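Local coordinates for putative phosphohistidine phosphatase, SixA (Nakamurella multipartita, PDB 4HBZ), which is a putative phosphohistidine phosphatase of the histidine phosphatase superfamily and probably removes phosphate groups from phosphorylated histidine, at residues T21-R26 / T114-G119; P61-V66 / T81-Q86; S69-T74 / E92-G97. All coordinates share one frame; numbering follows the deposited sequence.

Interaction 1 (T21-R26 / T114-G119); sequences TLVLMR and TVLVVG
Val23 and Leu116 make the tightest side-chain meeting between strands 21-26 and 114-119, Val23 CG1 lying 3.5 Å from Leu116 CD1. The two side chains cross obliquely: Leu116 has CG anti to the backbone N (chi1 172°), and its CD1 bends back across to the neighbouring strand, where it also comes within 4.1 Å of Met25 CB. Thr21 and Thr114, on the same face, run side by side and point the same way. On the other face Val117 is the shared partner, its CG2 lying 3.8 Å from Leu24 CD2 and 4.1 Å from Leu22 CD1; Leu24 lies alongside it, whereas Leu22 meets it at a slant. The backbones are parallel, with 13° between their axes, and five hydrogen bonds alternate between them from Val115 N to Thr21 O through to Gly119 N to Met25 O, the last at 2.9 Å. Strand 21-26 ends at Arg26, probably the arginine of the family's RH motif. This pair forms the middle of the mixed sheet: strand 159-164 flanks 21-26 and strand 65-69 flanks 114-119, while helix 123-138 packs Ile124 on Leu24 and Val117, and helix 72-81 packs Thr77 on Met25 and Val118 of the other face.

Interaction 2 (P61-V66 / T81-Q86); sequences PAVDVV and TGISAQ
Gln86 lies across Val65 and the backbone of Asp64, and its side chain can be followed outward atom by atom. CB leaves the backbone on the same face of the sheet as Val65, and the first torsion (chi1 52°) sets CG between the backbone N and the carbonyl carbon, where it touches Asp64 O at 3.2 Å. In the modelled one of the two Val65 conformers, CG is also 3.8 Å and CD 3.9 Å from Val65 CG2. At the tip NE2 is nearest to Asp64 O, at 4.0 Å, which is not a hydrogen bond. The Gln86 backbone does the bonding: Val66 N donates to Gln86 O over 2.9 Å with an N-H...O angle of 161°, starting the parallel pairing of strands 65-69 and 86-90. Here the chain, returning from helix 72-81, rejoins the first strand of a beta-alpha-beta crossover. On the side toward strand 114-119, Ala85 CB sits 3.4 Å from Val63 O, and Ile83 CG2 meets Val63 CB at 3.8 Å; Leu116 packs on both Val63 and Ile83. The chemistry is therefore divided: small apolar groups meet there, while one water supplies the donors that the facing carbonyls Val63 O and Ser84 O lack, and a second spans the gap by donating to Asp64 O and accepting from Gln86 N.

Interaction 3 (S69-T74 / E92-G97); sequences STAART and ELYGGG
Tyr94 and Ser69 have the most surface buried here, and they meet where Ser69 OG lies 3.5 Å from Tyr94 CB. Ser69 holds OG anti to its backbone N (chi1 171°), beside the carbonyl carbon, where OG accepts a long bond of 3.3 Å from Ala71 N. With an N-H...O angle of 172° it is a straight bond, and it closes an ST turn just before helix 72-81, whose N-cap position is Ala71. The same OG is hydrogen-bonded to His120 NE2, so it links the turn to the loop after strand 114-119. Tyr94 sends its ring past this turn, CG being anti to the backbone N: CD1 lies 3.9 Å from Ala71 CB, and farther out CE1 is 4.2 Å from Arg73 NH2. Arg73 NH2 approaches the ring at its edge, near the ring plane, and the guanidinium is turned 81° from that plane, an arrangement that is not a cation-pi stack. Leu93, third by buried area, packs CB 3.7 Å from Ser69 CA, and its CD2 is 3.7 Å from Ser69 N. An alanine at Ser69 would probably leave Ala71 N and His120 NE2 without this hydroxyl partner and loosen the hold on the turn. Arg73 also touches His27, while His37 meets the Tyr94 ring edge-to-face and His120 lies against it too; the contact thus probably lies beside the phosphate-binding pocket, as in relatives. The chemistry implies that van der Waals contacts, without a direct bond, join the two segments, while polar ends are fixed through shared third partners: Asp36 OD2 takes a salt bridge from Arg73 NH2 and a hydrogen bond with Tyr94 OH.

How the interactions relate
From the N terminus, strand 21-26 comes first, and its partner 114-119 arrives only after 87 intervening residues, so interaction 1 closes a long loop that contains the other two contacts. Within it the chain passes 61-66, then 69-74, then 81-86, then 92-97: interactions 2 and 3 alternate and therefore cross. Interaction 2 joins the start of strand 65-69 to the approach to edge strand 86-90, while interaction 3 joins the start of helix 72-81 to the loop before helix 98-106. Both touch strand 114-119: Leu116 N lies 3.0 Å from Val65 O, and Val118 O lies 3.0 Å from Ser69 N, each a probable hydrogen bond.

Interaction 1 (T21-R26 / T114-G119)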
loop_
_atom_site.group_PDB
_atom_site.type_symbol
_atom_site.label_atom_id
_atom_site.label_comp_id
_atom_site.label_asym_id
_atom_site.label_seq_id
_atom_site.Cartn_x
_atom_site.Cartn_y
_atom_site.Cartn_z
ATOM N N THR A 21 -7.043 -1.837 -8.658
ATOM C CA THR A 21 -7.009 -1.110 -7.385
ATOM C C THR A 21 -5.784 -1.522 -6.595
ATOM O O THR A 21 -5.552 -2.711 -6.380
ATOM C CB THR A 21 -8.247 -1.415 -6.553
ATOM O OG1 THR A 21 -9.445 -1.015 -7.294
ATOM C CG2 THR A 21 -8.212 -0.746 -5.230
ATOM N N LEU A 22 -5.009 -0.535 -6.226
ATOM C CA LEU A 22 -3.815 -0.712 -5.434
ATOM C C LEU A 22 -3.952 -0.067 -4.078
ATOM O O LEU A 22 -4.352 1.095 -3.983
ATOM C CB LEU A 22 -2.629 -0.064 -6.150
ATOM C CG LEU A 22 -1.295 -0.122 -5.446
ATOM C CD1 LEU A 22 -0.818 -1.548 -5.295
ATOM C CD2 LEU A 22 -0.231 0.713 -6.190
ATOM N N VAL A 23 -3.687 -0.809 -3.014
ATOM C CA VAL A 23 -3.761 -0.285 -1.656
ATOM C C VAL A 23 -2.333 -0.310 -1.098
ATOM O O VAL A 23 -1.695 -1.384 -1.063
ATOM C CB VAL A 23 -4.673 -1.113 -0.737
ATOM C CG1 VAL A 23 -4.732 -0.445 0.633
ATOM C CG2 VAL A 23 -6.066 -1.195 -1.346
ATOM N N LEU A 24 -1.831 0.854 -0.730
ATOM C CA LEU A 24 -0.518 1.014 -0.159
ATOM C C LEU A 24 -0.646 1.318 1.323
ATOM O O LEU A 24 -1.143 2.385 1.661
ATOM C CB LEU A 24 0.264 2.101 -0.870
ATOM C CG LEU A 24 0.579 1.952 -2.342
ATOM C CD1 LEU A 24 1.295 3.154 -2.880
ATOM C CD2 LEU A 24 1.350 0.638 -2.559
HETATM N N MSE A 25 -0.226 0.405 2.200
HETATM C CA MSE A 25 -0.426 0.526 3.637
HETATM C C MSE A 25 0.875 0.589 4.342
HETATM O O MSE A 25 1.757 -0.257 4.141
HETATM C CB MSE A 25 -1.258 -0.673 4.126
HETATM C CG MSE A 25 -1.577 -0.502 5.602
HETATM SE SE MSE A 25 -2.926 -1.830 6.144
HETATM C CE MSE A 25 -3.235 -1.104 7.976
ATOM N N ARG A 26 0.958 1.514 5.282
ATOM C CA ARG A 26 2.058 1.518 6.264
ATOM C C ARG A 26 1.614 0.703 7.482
ATOM O O ARG A 26 0.486 0.864 7.973
ATOM C CB ARG A 26 2.381 2.965 6.683
ATOM C CG ARG A 26 3.471 3.041 7.738
ATOM C CD ARG A 26 3.704 4.472 8.160
ATOM N NE ARG A 26 4.772 4.561 9.147
ATOM C CZ ARG A 26 5.165 5.710 9.708
ATOM N NH1 ARG A 26 4.622 6.846 9.384
ATOM N NH2 ARG A 26 6.202 5.698 10.546
ATOM N N THR A 114 -7.186 -6.446 -7.386
ATOM C CA THR A 114 -6.934 -5.642 -6.164
ATOM C C THR A 114 -5.696 -6.191 -5.454
ATOM O O THR A 114 -5.633 -7.374 -5.140
ATOM C CB THR A 114 -8.155 -5.692 -5.229
ATOM O OG1 THR A 114 -9.328 -5.379 -5.997
ATOM C CG2 THR A 114 -8.056 -4.747 -4.072
ATOM N N VAL A 115 -4.717 -5.333 -5.298
ATOM C CA VAL A 115 -3.440 -5.646 -4.626
ATOM C C VAL A 115 -3.225 -4.780 -3.411
ATOM O O VAL A 115 -3.401 -3.588 -3.482
ATOM C CB VAL A 115 -2.256 -5.509 -5.596
ATOM C CG1 VAL A 115 -0.950 -5.706 -4.891
ATOM C CG2 VAL A 115 -2.391 -6.457 -6.774
ATOM N N LEU A 116 -2.859 -5.404 -2.291
ATOM C CA LEU A 116 -2.498 -4.712 -1.071
ATOM C C LEU A 116 -0.994 -4.859 -0.846
ATOM O O LEU A 116 -0.482 -5.979 -0.886
ATOM C CB LEU A 116 -3.263 -5.365 0.083
ATOM C CG LEU A 116 -2.868 -4.894 1.501
ATOM C CD1 LEU A 116 -3.098 -3.392 1.716
ATOM C CD2 LEU A 116 -3.615 -5.692 2.584
ATOM N N VAL A 117 -0.353 -3.764 -0.512
ATOM C CA VAL A 117 1.054 -3.728 -0.128
ATOM C C VAL A 117 1.141 -3.304 1.322
ATOM O O VAL A 117 0.592 -2.273 1.660
ATOM C CB VAL A 117 1.866 -2.760 -0.996
ATOM C CG1 VAL A 117 3.343 -2.696 -0.596
ATOM C CG2 VAL A 117 1.725 -3.108 -2.491
ATOM N N VAL A 118 1.810 -4.075 2.191
ATOM C CA VAL A 118 1.987 -3.711 3.585
ATOM C C VAL A 118 3.482 -3.538 3.827
ATOM O O VAL A 118 4.270 -4.479 3.754
ATOM C CB VAL A 118 1.380 -4.779 4.522
ATOM C CG1 VAL A 118 1.449 -4.285 5.965
ATOM C CG2 VAL A 118 -0.097 -5.095 4.147
ATOM N N GLY A 119 3.858 -2.295 4.032
ATOM C CA GLY A 119 5.261 -1.988 4.211
ATOM C C GLY A 119 5.536 -0.873 5.189
ATOM O O GLY A 119 4.813 -0.661 6.156
#

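Interaction 2 (P61-V66 / T81-Q86)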
loop_
_atom_site.group_PDB
_atom_site.type_symbol
_atom_site.label_atom_id
_atom_site.label_comp_id
_atom_site.label_asym_id
_atom_site.label_seq_id
_atom_site.Cartn_x
_atom_site.Cartn_y
_atom_site.Cartn_z
ATOM N N PRO A 61 -13.221 -3.908 -3.325
ATOM C CA PRO A 61 -13.222 -5.286 -3.731
ATOM C C PRO A 61 -12.312 -6.146 -2.918
ATOM O O PRO A 61 -11.300 -5.659 -2.383
ATOM C CB PRO A 61 -12.768 -5.211 -5.212
ATOM C CG PRO A 61 -13.066 -3.815 -5.624
ATOM C CD PRO A 61 -12.749 -3.015 -4.397
ATOM N N ALA A 62 -12.626 -7.430 -2.831
ATOM C CA ALA A 62 -11.784 -8.339 -2.076
ATOM C C ALA A 62 -10.352 -8.300 -2.589
ATOM O O ALA A 62 -10.105 -8.297 -3.787
ATOM C CB ALA A 62 -12.293 -9.775 -2.174
ATOM N N VAL A 63 -9.418 -8.239 -1.668
ATOM C CA VAL A 63 -8.015 -8.223 -2.078
ATOM C C VAL A 63 -7.681 -9.587 -2.703
ATOM O O VAL A 63 -7.967 -10.640 -2.158
ATOM C CB VAL A 63 -7.092 -7.890 -0.887
ATOM C CG1 VAL A 63 -5.636 -8.149 -1.221
ATOM C CG2 VAL A 63 -7.302 -6.457 -0.434
ATOM N N ASP A 64 -6.967 -9.549 -3.842
ATOM C CA ASP A 64 -6.553 -10.775 -4.522
ATOM C C ASP A 64 -5.170 -11.247 -4.111
ATOM O O ASP A 64 -4.917 -12.462 -4.007
ATOM C CB ASP A 64 -6.596 -10.642 -6.040
ATOM C CG ASP A 64 -7.980 -10.301 -6.538
ATOM O OD1 ASP A 64 -8.918 -11.121 -6.270
ATOM O OD2 ASP A 64 -8.155 -9.208 -7.133
ATOM N N VAL A 65 -4.267 -10.293 -3.908
ATOM C CA VAL A 65 -2.846 -10.571 -3.655
ATOM C C VAL A 65 -2.310 -9.537 -2.668
ATOM O O VAL A 65 -2.631 -8.352 -2.782
ATOM C CB VAL A 65 -2.040 -10.485 -4.971
ATOM C CG1 VAL A 65 -0.568 -10.705 -4.741
ATOM C CG2 VAL A 65 -2.585 -11.487 -5.991
ATOM N N VAL A 66 -1.525 -9.992 -1.692
ATOM C CA VAL A 66 -0.871 -9.090 -0.750
ATOM C C VAL A 66 0.630 -9.284 -0.979
ATOM O O VAL A 66 1.112 -10.429 -1.142
ATOM C CB VAL A 66 -1.183 -9.461 0.699
ATOM C CG1 VAL A 66 -0.536 -8.478 1.656
ATOM C CG2 VAL A 66 -2.682 -9.452 0.909
ATOM N N THR A 81 -5.902 -7.341 9.883
ATOM C CA THR A 81 -6.886 -6.889 8.907
ATOM C C THR A 81 -7.930 -7.913 8.628
ATOM O O THR A 81 -9.006 -7.585 8.101
ATOM C CB THR A 81 -6.275 -6.487 7.525
ATOM O OG1 THR A 81 -5.780 -7.661 6.880
ATOM C CG2 THR A 81 -5.270 -5.433 7.585
ATOM N N GLY A 82 -7.637 -9.183 8.875
ATOM C CA GLY A 82 -8.571 -10.228 8.557
ATOM C C GLY A 82 -8.737 -10.570 7.085
ATOM O O GLY A 82 -9.667 -11.324 6.727
ATOM N N ILE A 83 -7.893 -9.984 6.235
ATOM C CA ILE A 83 -7.871 -10.266 4.821
ATOM C C ILE A 83 -7.227 -11.611 4.535
ATOM O O ILE A 83 -6.080 -11.852 4.953
ATOM C CB ILE A 83 -7.158 -9.113 4.121
ATOM C CG1 ILE A 83 -8.012 -7.820 4.234
ATOM C CG2 ILE A 83 -6.898 -9.397 2.624
ATOM C CD1 ILE A 83 -7.294 -6.536 3.868
ATOM N N SER A 84 -7.983 -12.469 3.857
ATOM C CA SER A 84 -7.540 -13.777 3.419
ATOM C C SER A 84 -7.303 -13.606 1.924
ATOM O O SER A 84 -8.231 -13.345 1.143
ATOM C CB SER A 84 -8.620 -14.832 3.728
ATOM O OG SER A 84 -8.233 -16.126 3.305
ATOM N N ALA A 85 -6.057 -13.703 1.521
ATOM C CA ALA A 85 -5.703 -13.592 0.119
ATOM C C ALA A 85 -4.389 -14.331 -0.026
ATOM O O ALA A 85 -3.826 -14.778 0.950
ATOM C CB ALA A 85 -5.564 -12.134 -0.295
ATOM N N GLN A 86 -3.899 -14.480 -1.220
ATOM C CA GLN A 86 -2.569 -15.070 -1.348
ATOM C C GLN A 86 -1.560 -13.995 -0.929
ATOM O O GLN A 86 -1.719 -12.844 -1.313
ATOM C CB GLN A 86 -2.309 -15.593 -2.751
ATOM C CG GLN A 86 -2.538 -14.656 -3.905
ATOM C CD GLN A 86 -2.273 -15.326 -5.291
ATOM O OE1 GLN A 86 -1.129 -15.620 -5.641
ATOM N NE2 GLN A 86 -3.337 -15.554 -6.069
HETATM O O HOH W 1 -9.485 -11.381 0.008
HETATM O O HOH W 2 -6.004 -14.744 -3.200
#

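Interaction 3 (S69-T74 / E92-G97)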
loop_
_atom_site.group_PDB
_atom_site.type_symbol
_atom_site.label_atom_id
_atom_site.label_comp_id
_atom_site.label_asym_id
_atom_site.label_seq_id
_atom_site.Cartn_x
_atom_site.Cartn_y
_atom_site.Cartn_z
ATOM N N SER A 69 6.042 -6.903 3.715
ATOM C CA SER A 69 7.337 -6.989 4.388
ATOM C C SER A 69 7.371 -8.150 5.384
ATOM O O SER A 69 6.390 -8.464 6.052
ATOM C CB SER A 69 7.597 -5.687 5.133
ATOM O OG SER A 69 8.716 -5.785 5.959
ATOM N N THR A 70 8.536 -8.766 5.505
ATOM C CA THR A 70 8.740 -9.895 6.399
ATOM C C THR A 70 8.814 -9.498 7.881
ATOM O O THR A 70 8.769 -10.359 8.753
ATOM C CB THR A 70 9.997 -10.651 6.023
ATOM O OG1 THR A 70 11.075 -9.702 5.914
ATOM C CG2 THR A 70 9.782 -11.419 4.685
ATOM N N ALA A 71 8.891 -8.201 8.183
ATOM C CA ALA A 71 8.974 -7.761 9.579
ATOM C C ALA A 71 7.737 -8.263 10.352
ATOM O O ALA A 71 6.612 -8.332 9.792
ATOM C CB ALA A 71 9.064 -6.267 9.685
ATOM N N ALA A 72 7.916 -8.539 11.627
ATOM C CA ALA A 72 6.770 -8.933 12.492
ATOM C C ALA A 72 5.631 -7.895 12.401
ATOM O O ALA A 72 4.474 -8.237 12.314
ATOM C CB ALA A 72 7.196 -9.150 13.920
ATOM N N ARG A 73 5.962 -6.615 12.418
ATOM C CA ARG A 73 4.935 -5.600 12.512
ATOM C C ARG A 73 4.074 -5.474 11.287
ATOM O O ARG A 73 2.877 -5.162 11.371
ATOM C CB ARG A 73 5.534 -4.243 12.917
ATOM C CG ARG A 73 6.595 -3.659 11.959
ATOM C CD ARG A 73 7.334 -2.533 12.672
ATOM N NE ARG A 73 8.430 -1.915 11.921
ATOM C CZ ARG A 73 9.713 -2.314 11.976
ATOM N NH1 ARG A 73 10.079 -3.471 12.558
ATOM N NH2 ARG A 73 10.651 -1.571 11.423
ATOM N N THR A 74 4.659 -5.709 10.115
ATOM C CA THR A 74 3.919 -5.751 8.866
ATOM C C THR A 74 3.092 -7.058 8.759
ATOM O O THR A 74 1.929 -7.046 8.409
ATOM C CB THR A 74 4.882 -5.563 7.665
ATOM O OG1 THR A 74 6.068 -6.318 7.917
ATOM C CG2 THR A 74 5.289 -4.094 7.532
ATOM N N GLU A 92 12.535 -7.777 0.426
ATOM C CA GLU A 92 12.694 -6.556 -0.362
ATOM C C GLU A 92 11.830 -5.424 0.162
ATOM O O GLU A 92 12.209 -4.265 0.019
ATOM C CB GLU A 92 12.380 -6.791 -1.839
ATOM C CG GLU A 92 13.325 -7.769 -2.586
ATOM C CD GLU A 92 13.076 -9.251 -2.356
ATOM O OE1 GLU A 92 12.287 -9.702 -1.502
ATOM O OE2 GLU A 92 13.766 -10.023 -3.059
ATOM N N LEU A 93 10.703 -5.722 0.826
ATOM C CA LEU A 93 9.826 -4.680 1.352
ATOM C C LEU A 93 10.275 -4.200 2.720
ATOM O O LEU A 93 9.728 -3.229 3.215
ATOM C CB LEU A 93 8.378 -5.123 1.391
ATOM C CG LEU A 93 7.487 -4.801 0.198
ATOM C CD1 LEU A 93 8.046 -5.345 -1.103
ATOM C CD2 LEU A 93 6.053 -5.234 0.415
ATOM N N TYR A 94 11.252 -4.861 3.332
ATOM C CA TYR A 94 11.823 -4.430 4.617
ATOM C C TYR A 94 13.031 -3.533 4.304
ATOM O O TYR A 94 14.165 -3.952 4.285
ATOM C CB TYR A 94 12.190 -5.629 5.466
ATOM C CG TYR A 94 12.810 -5.268 6.798
ATOM C CD1 TYR A 94 12.082 -4.622 7.783
ATOM C CD2 TYR A 94 14.130 -5.623 7.094
ATOM C CE1 TYR A 94 12.604 -4.330 8.993
ATOM C CE2 TYR A 94 14.680 -5.325 8.331
ATOM C CZ TYR A 94 13.892 -4.644 9.273
ATOM O OH TYR A 94 14.481 -4.395 10.512
ATOM N N GLY A 95 12.729 -2.275 4.037
ATOM C CA GLY A 95 13.739 -1.291 3.699
ATOM C C GLY A 95 13.960 -1.019 2.250
ATOM O O GLY A 95 14.756 -0.150 1.906
ATOM N N GLY A 96 13.251 -1.718 1.351
ATOM C CA GLY A 96 13.307 -1.386 -0.039
ATOM C C GLY A 96 12.781 0.006 -0.332
ATOM O O GLY A 96 12.049 0.586 0.466
ATOM N N GLY A 97 13.185 0.524 -1.476
ATOM C CA GLY A 97 12.694 1.823 -1.982
ATOM C C GLY A 97 11.510 1.664 -2.935
ATOM O O GLY A 97 10.976 0.576 -3.148
#